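Replication protein A (Methanococcus maripaludis, PDB 3E0E) probably binds DNA, this chain being an OB-fold nucleic acid binding domain cut from the longer replication protein. Local coordinates at residues N11-N17 with A70-V76. Numbering follows the deposited sequence.
Sequences NLSGTIN and AEVSGYV
Thr15 OG1 donates a 2.7 Å hydrogen bond to Ser73 OG, joining two hydroxyls that stand on the same face of an antiparallel strand pair. Both residues belong to a non-hydrogen-bonded pair, with Thr15 CA only 4.1 Å from Ser73 CA. Thr15 turns OG1 anti to its carbonyl carbon (chi1 -56°), which leaves CG2 directed at the neighbouring Glu71, where it meets CG at 3.5 Å. With an alanine here, Ser73 OG would probably lose its hydroxyl donor and the aliphatic part of Glu71 its methyl neighbour. That same Glu71 CG also lies beside Asn17 OD1, the amide and carboxylate planes being turned 81° apart. Farther along this face, Ser13 OG sits in the plane of the Tyr75 ring, at its edge, 3.0 Å from CD1. Backbone bonds run in both directions between Gly14 and Gly74 and between Ile16 and Val72; Val72 N to Ile16 O, at 2.9 Å, is nearly straight. On the reverse face, Ile16 CG1 packs 4.1 Å from Val72 CB, the two side chains lying alongside each other, with Ile90 against Val72, and Tyr3, Ile5 and Leu8 around Ile16. Strand 69-78 also pairs with strands 83-87 and 89-92, and strand 12-29 pairs with strand 37-46; the contact between 12-29 and 69-78 is thus the pairing of the first and fourth strands of the OB fold that closes its barrel.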
ATOM      1  N   ASN A  11       5.179   0.175 -14.005  1.00 19.44           N
ATOM      2  CA  ASN A  11       4.547   1.243 -14.775  1.00 21.07           C
ATOM      3  C   ASN A  11       3.055   0.999 -14.976  1.00 20.80           C
ATOM      4  O   ASN A  11       2.438   1.536 -15.896  1.00 22.46           O
ATOM      5  CB  ASN A  11       5.245   1.399 -16.129  1.00 22.18           C
ATOM      6  CG  ASN A  11       6.728   1.704 -15.987  1.00 24.49           C
ATOM      7  OD1 ASN A  11       7.115   2.703 -15.379  1.00 25.55           O
ATOM      8  ND2 ASN A  11       7.565   0.841 -16.550  1.00 24.06           N
ATOM      9  N   LEU A  12       2.485   0.183 -14.101  1.00 20.53           N
ATOM     10  CA  LEU A  12       1.068  -0.134 -14.150  1.00 18.63           C
ATOM     11  C   LEU A  12       0.362   0.585 -13.016  1.00 17.63           C
ATOM     12  O   LEU A  12       0.894   0.689 -11.912  1.00 16.84           O
ATOM     13  CB  LEU A  12       0.853  -1.638 -13.983  1.00 21.76           C
ATOM     14  CG  LEU A  12      -0.577  -2.075 -13.660  1.00 22.42           C
ATOM     15  CD1 LEU A  12      -1.423  -2.047 -14.923  1.00 23.17           C
ATOM     16  CD2 LEU A  12      -0.558  -3.474 -13.066  1.00 22.87           C
ATOM     17  N   SER A  13      -0.834   1.087 -13.290  1.00 15.42           N
ATOM     18  CA  SER A  13      -1.619   1.754 -12.266  1.00 14.24           C
ATOM     19  C   SER A  13      -2.883   0.936 -12.075  1.00 14.22           C
ATOM     20  O   SER A  13      -3.611   0.671 -13.027  1.00 13.95           O
ATOM     21  CB  SER A  13      -1.962   3.181 -12.689  1.00 17.63           C
ATOM     22  OG  SER A  13      -0.810   4.004 -12.611  1.00 19.02           O
ATOM     23  N   GLY A  14      -3.138   0.526 -10.840  1.00 12.44           N
ATOM     24  CA  GLY A  14      -4.315  -0.271 -10.581  1.00 12.56           C
ATOM     25  C   GLY A  14      -4.676  -0.318  -9.116  1.00 13.04           C
ATOM     26  O   GLY A  14      -4.120   0.417  -8.296  1.00 13.36           O
ATOM     27  N   THR A  15      -5.602  -1.209  -8.788  1.00 10.95           N
ATOM     28  CA  THR A  15      -6.071  -1.352  -7.424  1.00 11.54           C
ATOM     29  C   THR A  15      -5.964  -2.806  -7.000  1.00 11.54           C
ATOM     30  O   THR A  15      -6.206  -3.709  -7.797  1.00 11.07           O
ATOM     31  CB  THR A  15      -7.552  -0.921  -7.314  1.00 13.55           C
ATOM     32  OG1 THR A  15      -7.699   0.420  -7.794  1.00 14.05           O
ATOM     33  CG2 THR A  15      -8.027  -0.991  -5.875  1.00 14.92           C
ATOM     34  N   ILE A  16      -5.582  -3.026  -5.748  1.00 10.82           N
ATOM     35  CA  ILE A  16      -5.495  -4.374  -5.200  1.00  9.52           C
ATOM     36  C   ILE A  16      -6.210  -4.350  -3.859  1.00 10.71           C
ATOM     37  O   ILE A  16      -6.243  -3.316  -3.190  1.00 10.07           O
ATOM     38  CB  ILE A  16      -4.032  -4.840  -4.952  1.00 10.04           C
ATOM     39  CG1 ILE A  16      -3.316  -3.874  -3.999  1.00  9.68           C
ATOM     40  CG2 ILE A  16      -3.297  -4.982  -6.277  1.00  8.95           C
ATOM     41  CD1 ILE A  16      -1.955  -4.374  -3.544  1.00 10.60           C
ATOM     42  N   ASN A  17      -6.804  -5.479  -3.483  1.00  8.79           N
ATOM     43  CA  ASN A  17      -7.485  -5.598  -2.199  1.00 10.11           C
ATOM     44  C   ASN A  17      -6.568  -6.537  -1.446  1.00  9.95           C
ATOM     45  O   ASN A  17      -6.491  -7.724  -1.763  1.00 10.85           O
ATOM     46  CB  ASN A  17      -8.874  -6.220  -2.367  1.00  7.95           C
ATOM     47  CG  ASN A  17      -9.774  -5.383  -3.242  1.00 11.89           C
ATOM     48  OD1 ASN A  17      -9.580  -4.173  -3.370  1.00 12.56           O
ATOM     49  ND2 ASN A  17     -10.777  -6.015  -3.842  1.00 13.98           N
ATOM     50  N   ALA A  70      -7.297  -3.802   2.992  1.00  9.12           N
ATOM     51  CA  ALA A  70      -7.465  -2.511   2.361  1.00 10.54           C
ATOM     52  C   ALA A  70      -7.532  -2.520   0.849  1.00  9.96           C
ATOM     53  O   ALA A  70      -6.986  -3.406   0.189  1.00  9.01           O
ATOM     54  CB  ALA A  70      -6.337  -1.587   2.818  1.00 12.79           C
ATOM     55  N   GLU A  71      -8.222  -1.515   0.316  1.00  8.70           N
ATOM     56  CA  GLU A  71      -8.332  -1.321  -1.119  1.00 10.89           C
ATOM     57  C   GLU A  71      -7.263  -0.278  -1.388  1.00  9.96           C
ATOM     58  O   GLU A  71      -7.391   0.873  -0.976  1.00 10.21           O
ATOM     59  CB  GLU A  71      -9.702  -0.765  -1.493  1.00 12.56           C
ATOM     60  CG  GLU A  71      -9.923  -0.712  -2.992  1.00 17.81           C
ATOM     61  CD  GLU A  71     -11.332  -0.300  -3.360  1.00 19.68           C
ATOM     62  OE1 GLU A  71     -11.685  -0.402  -4.554  1.00 23.61           O
ATOM     63  OE2 GLU A  71     -12.083   0.126  -2.458  1.00 21.11           O
ATOM     64  N   VAL A  72      -6.202  -0.692  -2.068  1.00  8.38           N
ATOM     65  CA  VAL A  72      -5.084   0.190  -2.359  1.00  9.14           C
ATOM     66  C   VAL A  72      -4.957   0.460  -3.847  1.00  8.75           C
ATOM     67  O   VAL A  72      -4.763  -0.461  -4.627  1.00 10.43           O
ATOM     68  CB  VAL A  72      -3.757  -0.438  -1.874  1.00 10.29           C
ATOM     69  CG1 VAL A  72      -2.612   0.503  -2.152  1.00 10.27           C
ATOM     70  CG2 VAL A  72      -3.838  -0.763  -0.388  1.00 11.66           C
ATOM     71  N   SER A  73      -5.058   1.728  -4.233  1.00 10.26           N
ATOM     72  CA  SER A  73      -4.939   2.113  -5.633  1.00 11.26           C
ATOM     73  C   SER A  73      -3.648   2.895  -5.792  1.00 10.99           C
ATOM     74  O   SER A  73      -3.353   3.771  -4.989  1.00 11.92           O
ATOM     75  CB  SER A  73      -6.121   2.989  -6.046  1.00 12.64           C
ATOM     76  OG  SER A  73      -7.345   2.307  -5.856  1.00 16.30           O
ATOM     77  N   GLY A  74      -2.874   2.580  -6.822  1.00 11.43           N
ATOM     78  CA  GLY A  74      -1.629   3.292  -7.001  1.00 10.74           C
ATOM     79  C   GLY A  74      -0.854   2.904  -8.237  1.00 12.37           C
ATOM     80  O   GLY A  74      -1.361   2.195  -9.106  1.00 13.69           O
ATOM     81  N   TYR A  75       0.389   3.371  -8.290  1.00 11.51           N
ATOM     82  CA  TYR A  75       1.288   3.135  -9.411  1.00 12.76           C
ATOM     83  C   TYR A  75       2.350   2.130  -8.992  1.00 13.85           C
ATOM     84  O   TYR A  75       2.975   2.283  -7.947  1.00 12.88           O
ATOM     85  CB  TYR A  75       1.953   4.453  -9.803  1.00 16.05           C
ATOM     86  CG  TYR A  75       2.756   4.395 -11.075  1.00 19.34           C
ATOM     87  CD1 TYR A  75       2.128   4.417 -12.316  1.00 21.09           C
ATOM     88  CD2 TYR A  75       4.148   4.331 -11.040  1.00 20.95           C
ATOM     89  CE1 TYR A  75       2.863   4.380 -13.493  1.00 21.24           C
ATOM     90  CE2 TYR A  75       4.895   4.292 -12.212  1.00 21.15           C
ATOM     91  CZ  TYR A  75       4.244   4.319 -13.433  1.00 23.32           C
ATOM     92  OH  TYR A  75       4.975   4.298 -14.597  1.00 24.73           O
ATOM     93  N   VAL A  76       2.556   1.111  -9.817  1.00 13.12           N
ATOM     94  CA  VAL A  76       3.529   0.066  -9.526  1.00 12.06           C
ATOM     95  C   VAL A  76       4.869   0.393 -10.168  1.00 14.24           C
ATOM     96  O   VAL A  76       4.928   0.736 -11.344  1.00 14.82           O
ATOM     97  CB  VAL A  76       3.025  -1.288 -10.062  1.00 12.87           C
ATOM     98  CG1 VAL A  76       4.013  -2.396  -9.737  1.00 15.22           C
ATOM     99  CG2 VAL A  76       1.661  -1.593  -9.465  1.00 15.35           C
TER